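PDB 2W8D: processed glycerol phosphate lipoteichoic acid synthase 2 from Bacillus subtilis, which belongs to the alkaline phosphatase superfamily and carries a sulfatase-type alpha/beta domain that holds a magnesium ion. Local coordinates for residues 351-356 with 376-382; 114-120 with 146-150; 216-221 with 269-273; 67-71 with 292-296. One frame throughout, in Å; residues are numbered along the deposited sequence.

Interaction 1: 351-356 with 376-382; sequences FISPKY and EVDKSED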
loop_
_atom_site.group_PDB
_atom_site.type_symbol
_atom_site.label_atom_id
_atom_site.label_comp_id
_atom_site.label_asym_id
_atom_site.label_seq_id
_atom_site.Cartn_x
_atom_site.Cartn_y
_atom_site.Cartn_z
ATOM N N PHE A 351 -9.362 6.623 -14.236
ATOM C CA PHE A 351 -8.983 7.447 -13.109
ATOM C C PHE A 351 -10.153 7.826 -12.261
ATOM O O PHE A 351 -11.295 7.636 -12.657
ATOM C CB PHE A 351 -8.157 8.681 -13.525
ATOM C CG PHE A 351 -8.938 9.780 -14.199
ATOM C CD1 PHE A 351 -9.589 10.755 -13.447
ATOM C CD2 PHE A 351 -8.918 9.918 -15.593
ATOM C CE1 PHE A 351 -10.279 11.817 -14.077
ATOM C CE2 PHE A 351 -9.595 10.970 -16.227
ATOM C CZ PHE A 351 -10.271 11.914 -15.472
ATOM N N ILE A 352 -9.858 8.341 -11.070
ATOM C CA ILE A 352 -10.894 8.860 -10.209
ATOM C C ILE A 352 -10.407 10.139 -9.581
ATOM O O ILE A 352 -9.226 10.279 -9.282
ATOM C CB ILE A 352 -11.351 7.848 -9.165
ATOM C CG1 ILE A 352 -12.546 8.408 -8.382
ATOM C CG2 ILE A 352 -10.204 7.490 -8.174
ATOM C CD1 ILE A 352 -13.344 7.357 -7.693
ATOM N N SER A 353 -11.324 11.087 -9.419
ATOM C CA SER A 353 -11.053 12.345 -8.741
ATOM C C SER A 353 -12.338 12.815 -8.041
ATOM O O SER A 353 -13.398 12.246 -8.267
ATOM C CB SER A 353 -10.610 13.381 -9.765
ATOM O OG SER A 353 -11.736 13.980 -10.349
ATOM N N PRO A 354 -12.252 13.871 -7.207
ATOM C CA PRO A 354 -13.487 14.310 -6.559
ATOM C C PRO A 354 -14.553 14.679 -7.580
ATOM O O PRO A 354 -15.729 14.489 -7.323
ATOM C CB PRO A 354 -13.048 15.545 -5.751
ATOM C CG PRO A 354 -11.592 15.311 -5.478
ATOM C CD PRO A 354 -11.065 14.561 -6.668
ATOM N N LYS A 355 -14.133 15.201 -8.721
ATOM C CA LYS A 355 -15.048 15.526 -9.811
ATOM C C LYS A 355 -15.540 14.329 -10.660
ATOM O O LYS A 355 -16.745 14.157 -10.868
ATOM C CB LYS A 355 -14.406 16.563 -10.750
ATOM C CG LYS A 355 -15.411 17.615 -11.207
ATOM C CD LYS A 355 -14.934 18.313 -12.468
ATOM C CE LYS A 355 -15.761 19.529 -12.800
ATOM N NZ LYS A 355 -15.167 20.185 -13.995
ATOM N N TYR A 356 -14.604 13.525 -11.155
ATOM C CA TYR A 356 -14.918 12.541 -12.195
ATOM C C TYR A 356 -14.440 11.156 -11.865
ATOM O O TYR A 356 -13.360 10.984 -11.275
ATOM C CB TYR A 356 -14.198 12.896 -13.504
ATOM C CG TYR A 356 -14.562 14.193 -14.128
ATOM C CD1 TYR A 356 -15.886 14.522 -14.394
ATOM C CD2 TYR A 356 -13.572 15.082 -14.515
ATOM C CE1 TYR A 356 -16.209 15.724 -15.026
ATOM C CE2 TYR A 356 -13.878 16.265 -15.123
ATOM C CZ TYR A 356 -15.189 16.584 -15.383
ATOM O OH TYR A 356 -15.457 17.790 -15.990
ATOM N N GLU A 376 -19.440 17.699 -22.095
ATOM C CA GLU A 376 -19.445 18.605 -20.948
ATOM C C GLU A 376 -18.311 18.344 -19.967
ATOM O O GLU A 376 -18.244 18.960 -18.901
ATOM C CB GLU A 376 -20.800 18.551 -20.242
ATOM C CG GLU A 376 -21.112 17.225 -19.498
ATOM C CD GLU A 376 -22.614 16.938 -19.473
ATOM O OE1 GLU A 376 -23.064 16.063 -18.690
ATOM O OE2 GLU A 376 -23.336 17.611 -20.264
ATOM N N VAL A 377 -17.419 17.432 -20.340
ATOM C CA VAL A 377 -16.300 17.073 -19.496
ATOM C C VAL A 377 -15.055 17.911 -19.823
ATOM O O VAL A 377 -14.661 18.053 -20.981
ATOM C CB VAL A 377 -16.026 15.565 -19.605
ATOM C CG1 VAL A 377 -14.602 15.246 -19.268
ATOM C CG2 VAL A 377 -16.989 14.806 -18.711
ATOM N N ASP A 378 -14.455 18.472 -18.782
ATOM C CA ASP A 378 -13.179 19.136 -18.896
ATOM C C ASP A 378 -12.084 18.070 -19.025
ATOM O O ASP A 378 -11.847 17.283 -18.092
ATOM C CB ASP A 378 -12.936 20.025 -17.662
ATOM C CG ASP A 378 -11.756 20.970 -17.846
ATOM O OD1 ASP A 378 -10.660 20.510 -18.226
ATOM O OD2 ASP A 378 -11.922 22.189 -17.633
ATOM N N LYS A 379 -11.429 18.060 -20.182
ATOM C CA LYS A 379 -10.356 17.134 -20.514
ATOM C C LYS A 379 -9.051 17.335 -19.733
ATOM O O LYS A 379 -8.141 16.517 -19.824
ATOM C CB LYS A 379 -10.031 17.264 -22.012
ATOM C CG LYS A 379 -11.052 16.643 -22.966
ATOM C CD LYS A 379 -11.001 15.097 -22.938
ATOM C CE LYS A 379 -12.236 14.487 -22.294
ATOM N NZ LYS A 379 -13.434 14.714 -23.153
ATOM N N SER A 380 -8.935 18.430 -18.998
ATOM C CA SER A 380 -7.699 18.740 -18.280
ATOM C C SER A 380 -7.288 17.678 -17.258
ATOM O O SER A 380 -6.101 17.489 -17.025
ATOM C CB SER A 380 -7.823 20.085 -17.563
ATOM O OG SER A 380 -8.543 19.889 -16.344
ATOM N N GLU A 381 -8.242 16.980 -16.656
ATOM C CA GLU A 381 -7.888 15.944 -15.698
ATOM C C GLU A 381 -7.339 14.725 -16.404
ATOM O O GLU A 381 -6.351 14.131 -15.957
ATOM C CB GLU A 381 -9.062 15.544 -14.773
ATOM C CG GLU A 381 -9.554 16.691 -13.869
ATOM C CD GLU A 381 -10.337 16.219 -12.623
ATOM O OE1 GLU A 381 -10.586 15.003 -12.476
ATOM O OE2 GLU A 381 -10.703 17.078 -11.779
ATOM N N ASP A 382 -7.988 14.326 -17.489
ATOM C CA ASP A 382 -7.519 13.178 -18.261
ATOM C C ASP A 382 -6.057 13.382 -18.725
ATOM O O ASP A 382 -5.240 12.458 -18.618
ATOM C CB ASP A 382 -8.452 12.933 -19.441
ATOM C CG ASP A 382 -7.993 11.774 -20.314
ATOM O OD1 ASP A 382 -7.538 12.037 -21.478
ATOM O OD2 ASP A 382 -8.091 10.619 -19.830
HETATM O O HOH W 1 -11.176 16.904 -9.244
#
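After a marginal approach of Glu376, Val377 makes the first close packing: its CG2 lies 3.9 Å from Tyr356 CE1 and its CG1 sits over one face of the tyrosine ring. At Asp378 the backbone takes over. Asp378 N donates to Tyr356 OH at 3.0 Å with an N-H...O angle of 161°, and Lys355 NZ donates to the same Tyr356 OH at 3.1 Å, so one hydroxyl serves both segments. The Asp378 carboxylate turns back on its own segment, its OD1 accepting from Ser380 N at 2.8 Å as a cap for the helix that follows. Glu381, on the first turn, buries 89 Å² here. Its OE1 accepts from Ser353 OG at 2.6 Å, while OE2 takes a 2.6 Å bond from water 1, which also donates to Ser353 OG at 3.2 Å. That serine oxygen further accepts from Tyr356 N at 3.0 Å, an ST motif, so the carboxylate is joined directly to a hairpin turn. Asp382 ends the walk with its CA 3.6 Å from Phe351 CE2; its carboxylate forms a salt bridge with Lys358. Residues 351-356 span the tight turn between strands 351-352 and 356-359 of a five-stranded antiparallel meander, and the start of helix 380-397 packs against this sheet, with Tyr363 of strand 362-365 meeting Tyr356 edge-to-face and touching Phe351, Val377 and Asp382.

Interaction 2: 114-120 with 146-150; sequences SVPAILK and EGIDK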
loop_
_atom_site.group_PDB
_atom_site.type_symbol
_atom_site.label_atom_id
_atom_site.label_comp_id
_atom_site.label_asym_id
_atom_site.label_seq_id
_atom_site.Cartn_x
_atom_site.Cartn_y
_atom_site.Cartn_z
ATOM N N SER A 114 15.077 3.791 -3.805
ATOM C CA SER A 114 13.986 3.540 -2.866
ATOM C C SER A 114 14.089 4.274 -1.527
ATOM O O SER A 114 15.174 4.711 -1.119
ATOM C CB SER A 114 13.941 2.051 -2.551
ATOM O OG SER A 114 13.827 1.306 -3.749
ATOM N N VAL A 115 12.955 4.341 -0.842
ATOM C CA VAL A 115 12.865 4.802 0.534
ATOM C C VAL A 115 13.820 4.061 1.485
ATOM O O VAL A 115 14.631 4.697 2.136
ATOM C CB VAL A 115 11.410 4.723 1.028
ATOM C CG1 VAL A 115 11.297 5.315 2.405
ATOM C CG2 VAL A 115 10.509 5.486 0.039
ATOM N N PRO A 116 13.763 2.721 1.546
ATOM C CA PRO A 116 14.775 2.130 2.436
ATOM C C PRO A 116 16.197 2.554 2.109
ATOM O O PRO A 116 17.018 2.645 3.017
ATOM C CB PRO A 116 14.618 0.620 2.241
ATOM C CG PRO A 116 13.556 0.433 1.139
ATOM C CD PRO A 116 12.845 1.718 0.964
ATOM N N ALA A 117 16.486 2.838 0.843
ATOM C CA ALA A 117 17.836 3.263 0.446
ATOM C C ALA A 117 18.101 4.739 0.787
ATOM O O ALA A 117 19.196 5.086 1.252
ATOM C CB ALA A 117 18.096 2.984 -1.016
ATOM N N ILE A 118 17.091 5.588 0.581
ATOM C CA ILE A 118 17.162 6.990 0.978
ATOM C C ILE A 118 17.490 7.089 2.476
ATOM O O ILE A 118 18.409 7.792 2.894
ATOM C CB ILE A 118 15.833 7.750 0.665
ATOM C CG1 ILE A 118 15.629 7.813 -0.845
ATOM C CG2 ILE A 118 15.855 9.181 1.288
ATOM C CD1 ILE A 118 14.336 8.406 -1.313
ATOM N N LEU A 119 16.736 6.335 3.261
ATOM C CA LEU A 119 16.869 6.320 4.695
ATOM C C LEU A 119 18.205 5.795 5.256
ATOM O O LEU A 119 18.450 5.948 6.446
ATOM C CB LEU A 119 15.667 5.595 5.296
ATOM C CG LEU A 119 14.401 6.441 5.131
ATOM C CD1 LEU A 119 13.159 5.779 5.706
ATOM C CD2 LEU A 119 14.653 7.824 5.778
ATOM N N LYS A 120 19.069 5.205 4.419
ATOM C CA LYS A 120 20.364 4.694 4.891
ATOM C C LYS A 120 21.240 5.805 5.424
ATOM O O LYS A 120 21.982 5.605 6.371
ATOM C CB LYS A 120 21.142 3.958 3.784
ATOM C CG LYS A 120 20.993 2.446 3.804
ATOM C CD LYS A 120 20.808 1.933 2.391
ATOM C CE LYS A 120 19.876 0.707 2.342
ATOM N NZ LYS A 120 20.406 -0.514 3.038
ATOM N N GLU A 146 16.333 -2.638 -4.144
ATOM C CA GLU A 146 15.687 -1.586 -3.337
ATOM C C GLU A 146 16.486 -1.203 -2.080
ATOM O O GLU A 146 16.119 -0.276 -1.355
ATOM C CB GLU A 146 14.232 -1.965 -2.979
ATOM C CG GLU A 146 13.291 -1.982 -4.196
ATOM C CD GLU A 146 11.822 -2.352 -3.867
ATOM O OE1 GLU A 146 11.554 -3.078 -2.859
ATOM O OE2 GLU A 146 10.935 -1.892 -4.644
ATOM N N GLY A 147 17.582 -1.922 -1.860
ATOM C CA GLY A 147 18.407 -1.784 -0.689
ATOM C C GLY A 147 17.884 -2.362 0.606
ATOM O O GLY A 147 18.326 -1.944 1.677
ATOM N N ILE A 148 16.949 -3.298 0.560
ATOM C CA ILE A 148 16.436 -3.821 1.810
ATOM C C ILE A 148 17.566 -4.671 2.425
ATOM O O ILE A 148 18.068 -5.585 1.754
ATOM C CB ILE A 148 15.150 -4.662 1.670
ATOM C CG1 ILE A 148 13.989 -3.928 0.958
ATOM C CG2 ILE A 148 14.679 -5.154 3.042
ATOM C CD1 ILE A 148 13.764 -2.525 1.313
ATOM N N ASP A 149 17.960 -4.371 3.678
ATOM C CA ASP A 149 19.123 -5.061 4.306
ATOM C C ASP A 149 18.795 -6.491 4.656
ATOM O O ASP A 149 19.663 -7.341 4.589
ATOM C CB ASP A 149 19.627 -4.388 5.617
ATOM C CG ASP A 149 20.082 -2.969 5.413
ATOM O OD1 ASP A 149 21.085 -2.801 4.721
ATOM O OD2 ASP A 149 19.420 -2.020 5.902
ATOM N N LYS A 150 17.557 -6.751 5.078
ATOM C CA LYS A 150 17.227 -8.078 5.589
ATOM C C LYS A 150 15.874 -8.611 5.108
ATOM O O LYS A 150 14.890 -7.881 5.016
ATOM C CB LYS A 150 17.274 -8.088 7.120
ATOM C CG LYS A 150 18.643 -7.837 7.768
ATOM C CD LYS A 150 18.408 -7.473 9.223
ATOM C CE LYS A 150 19.660 -7.027 9.964
ATOM N NZ LYS A 150 20.636 -8.144 10.075
#
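Three residues, Glu146 (55 Å² covered), Lys120 (53 Å²) and Pro116 (44 Å²), carry most of this buried contact. Glu146 meets the helix 115-118 region through its stem and backbone: its CG is 3.4 Å from Ser114 OG, and its O is 3.6 Å from Pro116 CG and 3.8 Å from Ala117 CB. The polar ends of both Glu146 and Ser114 go to Asn93. Pro116 points toward the other segment and also touches Tyr190 of strand 189-194. Lys120 reaches past Gly147, where the positive phi of 75° closes a Schellman motif after helix 139-145; an ideal CB on Gly147 would fall 3.2 Å from Lys120 CE. The ammonium donates from NZ to Gly147 O at 2.9 Å and forms a salt bridge from NZ to Asp149 OD1, also 2.9 Å. This turn belongs to the beta-alpha-beta crossover linking parallel strands 125-130 and 150-152. The Lys120 charge is thus balanced by the Asp149 carboxylate, while Gly147 O and Tyr417 OH add hydrogen bonds to the same ammonium, just after helix 139-145 ends.

Interaction 3: 216-221 with 269-273; sequences FGDSVV and AMAKV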
loop_
_atom_site.group_PDB
_atom_site.type_symbol
_atom_site.label_atom_id
_atom_site.label_comp_id
_atom_site.label_asym_id
_atom_site.label_seq_id
_atom_site.Cartn_x
_atom_site.Cartn_y
_atom_site.Cartn_z
ATOM N N PHE A 216 -24.787 -14.188 1.273
ATOM C CA PHE A 216 -24.998 -13.453 0.017
ATOM C C PHE A 216 -25.075 -14.303 -1.271
ATOM O O PHE A 216 -25.084 -13.763 -2.377
ATOM C CB PHE A 216 -23.951 -12.336 -0.120
ATOM C CG PHE A 216 -23.845 -11.481 1.096
ATOM C CD1 PHE A 216 -24.827 -10.531 1.381
ATOM C CD2 PHE A 216 -22.794 -11.655 1.991
ATOM C CE1 PHE A 216 -24.753 -9.750 2.534
ATOM C CE2 PHE A 216 -22.704 -10.875 3.137
ATOM C CZ PHE A 216 -23.690 -9.925 3.413
ATOM N N GLY A 217 -25.128 -15.623 -1.130
ATOM C CA GLY A 217 -25.285 -16.523 -2.273
ATOM C C GLY A 217 -24.013 -16.811 -3.045
ATOM O O GLY A 217 -24.064 -17.153 -4.233
ATOM N N ASP A 218 -22.866 -16.689 -2.376
ATOM C CA ASP A 218 -21.587 -16.835 -3.038
ATOM C C ASP A 218 -20.533 -17.001 -1.953
ATOM O O ASP A 218 -20.324 -16.113 -1.126
ATOM C CB ASP A 218 -21.327 -15.607 -3.908
ATOM C CG ASP A 218 -19.944 -15.591 -4.545
ATOM O OD1 ASP A 218 -18.957 -16.084 -3.942
ATOM O OD2 ASP A 218 -19.850 -15.023 -5.659
ATOM N N SER A 219 -19.883 -18.158 -1.969
ATOM C CA SER A 219 -19.067 -18.599 -0.874
ATOM C C SER A 219 -17.737 -17.887 -0.844
ATOM O O SER A 219 -17.134 -17.761 0.218
ATOM C CB SER A 219 -18.885 -20.115 -0.937
ATOM O OG SER A 219 -17.982 -20.490 -1.954
ATOM N N VAL A 220 -17.257 -17.410 -1.990
ATOM C CA VAL A 220 -16.077 -16.548 -1.975
ATOM C C VAL A 220 -16.323 -15.266 -1.144
ATOM O O VAL A 220 -15.524 -14.908 -0.261
ATOM C CB VAL A 220 -15.592 -16.228 -3.416
ATOM C CG1 VAL A 220 -14.547 -15.112 -3.431
ATOM C CG2 VAL A 220 -14.993 -17.489 -4.046
ATOM N N VAL A 221 -17.434 -14.603 -1.435
ATOM C CA VAL A 221 -17.860 -13.386 -0.749
ATOM C C VAL A 221 -18.284 -13.679 0.693
ATOM O O VAL A 221 -17.952 -12.921 1.576
ATOM C CB VAL A 221 -19.047 -12.711 -1.480
ATOM C CG1 VAL A 221 -19.726 -11.641 -0.581
ATOM C CG2 VAL A 221 -18.607 -12.151 -2.848
ATOM N N ALA A 269 -23.275 -11.136 -5.880
ATOM C CA ALA A 269 -23.290 -11.169 -4.417
ATOM C C ALA A 269 -22.916 -9.805 -3.812
ATOM O O ALA A 269 -23.470 -9.401 -2.774
ATOM C CB ALA A 269 -22.375 -12.282 -3.881
HETATM N N MSE A 270 -21.999 -9.095 -4.463
HETATM C CA MSE A 270 -21.558 -7.797 -3.973
HETATM C C MSE A 270 -22.662 -6.760 -3.979
HETATM O O MSE A 270 -22.643 -5.866 -3.161
HETATM C CB MSE A 270 -20.350 -7.267 -4.753
HETATM C CG MSE A 270 -19.093 -7.904 -4.344
HETATM SE SE MSE A 270 -18.657 -7.518 -2.435
HETATM C CE MSE A 270 -18.343 -5.605 -2.581
ATOM N N ALA A 271 -23.606 -6.860 -4.910
ATOM C CA ALA A 271 -24.787 -5.994 -4.881
ATOM C C ALA A 271 -25.647 -6.231 -3.636
ATOM O O ALA A 271 -26.214 -5.287 -3.089
ATOM C CB ALA A 271 -25.639 -6.169 -6.152
ATOM N N LYS A 272 -25.779 -7.490 -3.213
ATOM C CA LYS A 272 -26.426 -7.780 -1.928
ATOM C C LYS A 272 -25.619 -7.246 -0.754
ATOM O O LYS A 272 -26.192 -6.679 0.175
ATOM C CB LYS A 272 -26.700 -9.268 -1.746
ATOM C CG LYS A 272 -27.694 -9.844 -2.746
ATOM C CD LYS A 272 -27.931 -11.295 -2.368
ATOM C CE LYS A 272 -28.035 -12.189 -3.581
ATOM N NZ LYS A 272 -29.354 -12.066 -4.198
ATOM N N VAL A 273 -24.299 -7.393 -0.806
ATOM C CA VAL A 273 -23.441 -6.897 0.283
ATOM C C VAL A 273 -23.746 -5.404 0.483
ATOM O O VAL A 273 -23.978 -4.944 1.623
ATOM C CB VAL A 273 -21.912 -7.142 -0.001
ATOM C CG1 VAL A 273 -21.018 -6.250 0.841
ATOM C CG2 VAL A 273 -21.536 -8.608 0.200
HETATM O O HOH W 2 -21.781 -13.746 -6.989
#
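The N-capped start of helix 219-244 and the Phe216 just before it pack against the final turn of the short helix 267-273, both within the sulfatase-type domain. Apolar contacts dominate, and Phe216 has the most covered surface, 95 Å². Ala269 CB sits 3.5 Å from Asp218 CB, 3.9 Å from Val221 CG2 and 4.1 Å from Phe216 CB, which fits its 63 Å² of covered surface, and Val221 CG1 meets Val273 CG2 at 3.6 Å. The CH-pi evidence is clear: Val273 CG2 stands 3.7 Å from the centroid of the Phe216 ring and only 9° off its normal. Lys272 contributes aliphatic stem, its CB 3.9 Å from Phe216 CD1. No direct hydrogen bond crosses between the segments. Polar chemistry instead organises the turn, with Val221 N donating to Asp218 OD1 at 3.3 Å and 167°, while Asp218 OD2 is bonded to His266 ND1. Water 2 supplies the polar link, donating to Asp218 OD2 at 2.7 Å and accepting from Ala269 N at 3.2 Å.

Interaction 4: 67-71 with 292-296; sequences NETFY and LFIHA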
loop_
_atom_site.group_PDB
_atom_site.type_symbol
_atom_site.label_atom_id
_atom_site.label_comp_id
_atom_site.label_asym_id
_atom_site.label_seq_id
_atom_site.Cartn_x
_atom_site.Cartn_y
_atom_site.Cartn_z
ATOM N N ASN A 67 -8.981 9.411 18.019
ATOM C CA ASN A 67 -8.556 10.795 17.983
ATOM C C ASN A 67 -7.092 10.996 17.569
ATOM O O ASN A 67 -6.594 12.117 17.602
ATOM C CB ASN A 67 -8.836 11.434 19.340
ATOM C CG ASN A 67 -8.258 10.622 20.527
ATOM O OD1 ASN A 67 -7.393 9.748 20.368
ATOM N ND2 ASN A 67 -8.739 10.934 21.731
ATOM N N GLU A 68 -6.409 9.929 17.157
ATOM C CA GLU A 68 -4.948 9.988 16.950
ATOM C C GLU A 68 -4.425 9.397 15.650
ATOM O O GLU A 68 -3.359 9.786 15.178
ATOM C CB GLU A 68 -4.180 9.379 18.146
ATOM C CG GLU A 68 -4.503 7.921 18.502
ATOM C CD GLU A 68 -3.786 7.456 19.789
ATOM O OE1 GLU A 68 -2.527 7.391 19.793
ATOM O OE2 GLU A 68 -4.473 7.152 20.799
ATOM N N THR A 69 -5.162 8.459 15.066
ATOM C CA THR A 69 -4.690 7.769 13.871
ATOM C C THR A 69 -5.223 8.461 12.617
ATOM O O THR A 69 -6.400 8.806 12.551
ATOM C CB THR A 69 -5.119 6.303 13.906
ATOM O OG1 THR A 69 -4.749 5.741 15.167
ATOM C CG2 THR A 69 -4.470 5.507 12.785
ATOM N N PHE A 70 -4.333 8.703 11.653
ATOM C CA PHE A 70 -4.726 9.208 10.344
ATOM C C PHE A 70 -5.401 8.063 9.655
ATOM O O PHE A 70 -4.819 6.980 9.539
ATOM C CB PHE A 70 -3.552 9.562 9.442
ATOM C CG PHE A 70 -2.741 10.764 9.868
ATOM C CD1 PHE A 70 -3.101 12.037 9.473
ATOM C CD2 PHE A 70 -1.547 10.600 10.553
ATOM C CE1 PHE A 70 -2.329 13.120 9.810
ATOM C CE2 PHE A 70 -0.763 11.678 10.885
ATOM C CZ PHE A 70 -1.151 12.937 10.518
ATOM N N TYR A 71 -6.622 8.293 9.194
ATOM C CA TYR A 71 -7.302 7.328 8.352
ATOM C C TYR A 71 -7.752 8.050 7.075
ATOM O O TYR A 71 -8.257 9.168 7.153
ATOM C CB TYR A 71 -8.500 6.713 9.087
ATOM C CG TYR A 71 -9.341 5.820 8.188
ATOM C CD1 TYR A 71 -8.778 4.681 7.607
ATOM C CD2 TYR A 71 -10.672 6.129 7.898
ATOM C CE1 TYR A 71 -9.519 3.864 6.781
ATOM C CE2 TYR A 71 -11.441 5.314 7.039
ATOM C CZ TYR A 71 -10.844 4.189 6.490
ATOM O OH TYR A 71 -11.539 3.358 5.642
ATOM N N LEU A 292 -6.100 3.011 4.354
ATOM C CA LEU A 292 -4.753 3.425 4.645
ATOM C C LEU A 292 -4.813 4.011 6.036
ATOM O O LEU A 292 -5.634 4.882 6.287
ATOM C CB LEU A 292 -4.255 4.473 3.654
ATOM C CG LEU A 292 -2.916 5.100 4.098
ATOM C CD1 LEU A 292 -1.703 4.106 4.128
ATOM C CD2 LEU A 292 -2.556 6.310 3.233
ATOM N N PHE A 293 -3.970 3.513 6.929
ATOM C CA PHE A 293 -3.886 4.012 8.310
ATOM C C PHE A 293 -2.438 4.444 8.540
ATOM O O PHE A 293 -1.526 3.750 8.096
ATOM C CB PHE A 293 -4.202 2.897 9.329
ATOM C CG PHE A 293 -5.601 2.391 9.270
ATOM C CD1 PHE A 293 -6.582 2.965 10.050
ATOM C CD2 PHE A 293 -5.947 1.325 8.435
ATOM C CE1 PHE A 293 -7.911 2.498 10.000
ATOM C CE2 PHE A 293 -7.249 0.853 8.405
ATOM C CZ PHE A 293 -8.235 1.453 9.196
ATOM N N ILE A 294 -2.232 5.595 9.180
ATOM C CA ILE A 294 -0.905 6.010 9.601
ATOM C C ILE A 294 -0.994 6.462 11.066
ATOM O O ILE A 294 -1.670 7.448 11.372
ATOM C CB ILE A 294 -0.340 7.201 8.776
ATOM C CG1 ILE A 294 -0.172 6.864 7.306
ATOM C CG2 ILE A 294 0.984 7.640 9.326
ATOM C CD1 ILE A 294 0.165 8.074 6.488
ATOM N N HIS A 295 -0.332 5.733 11.955
ATOM C CA HIS A 295 -0.182 6.196 13.317
ATOM C C HIS A 295 1.272 6.564 13.502
ATOM O O HIS A 295 2.147 5.714 13.499
ATOM C CB HIS A 295 -0.639 5.157 14.338
ATOM C CG HIS A 295 -0.605 5.664 15.750
ATOM N ND1 HIS A 295 0.523 5.603 16.534
ATOM C CD2 HIS A 295 -1.550 6.287 16.499
ATOM C CE1 HIS A 295 0.280 6.163 17.709
ATOM N NE2 HIS A 295 -0.974 6.584 17.712
ATOM N N ALA A 296 1.515 7.866 13.558
ATOM C CA ALA A 296 2.818 8.431 13.752
ATOM C C ALA A 296 2.780 8.896 15.181
ATOM O O ALA A 296 1.956 9.750 15.558
ATOM C CB ALA A 296 3.022 9.582 12.826
#
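Two reciprocal backbone bonds set the register: Phe70 N donates to Ile294 O and Ile294 N to Phe70 O, each at 3.0 Å, making Phe70 and Ile294 an antiparallel hydrogen-bonded pair. Tyr71 and Phe293 follow as a non-hydrogen-bonded pair with CA atoms 4.8 Å apart. In that pair Tyr71 adopts chi1 t (173°) and Phe293 chi1 m (-65°), a combination that swings the rings together into an offset stack, centroids 4.8 Å apart and planes at 30°, with Tyr71 CD1 over one face of Phe293 and 3.4 Å from its CE1. Leu63 and Ala64 of helix 58-65 cover this face of the sheet. On the opposite face Phe70 and Ile294 both hold chi1 near m, and Phe70 CD2 rests 4.0 Å from Ile294 CB. Beyond the paired residues, Glu68 with chi1 p (58°) and chi2 t extends its carboxylate to His295, whose t rotamer brings the imidazole within reach: His295 NE2 donates to Glu68 OE1 at 2.7 Å and 162°. The His295 ring also stacks with that of Tyr248. Thr69 CG2 lies 3.7 Å from Ile294 O, while Thr69 OG1 bonds Asp66. Strand 292-296 thus runs antiparallel between strands 70-76 and 251-257, as expected of the mixed central sheet of the alkaline phosphatase fold.

How the interactions relate
Along the chain, interaction 4 closes the longest loop, 220 residues, and interactions 2 and 3 are nested inside it in series; interaction 1 follows them all. Interaction 4 lies in the mixed central sheet, pairing two of its strands, and interaction 2 beside it, next to strands 125-130 and 150-152, with centres 24 Å apart. Interaction 3 joins two helices on the opposite side of the chain's centre from interaction 2, centres 41 Å apart. Interaction 1 belongs to a separate antiparallel sheet, its nearest atoms about 14 Å from interaction 4. No two contacts touch; they tie separate parts of the fold, and interaction 4 brings distant parts of the chain together in the central sheet.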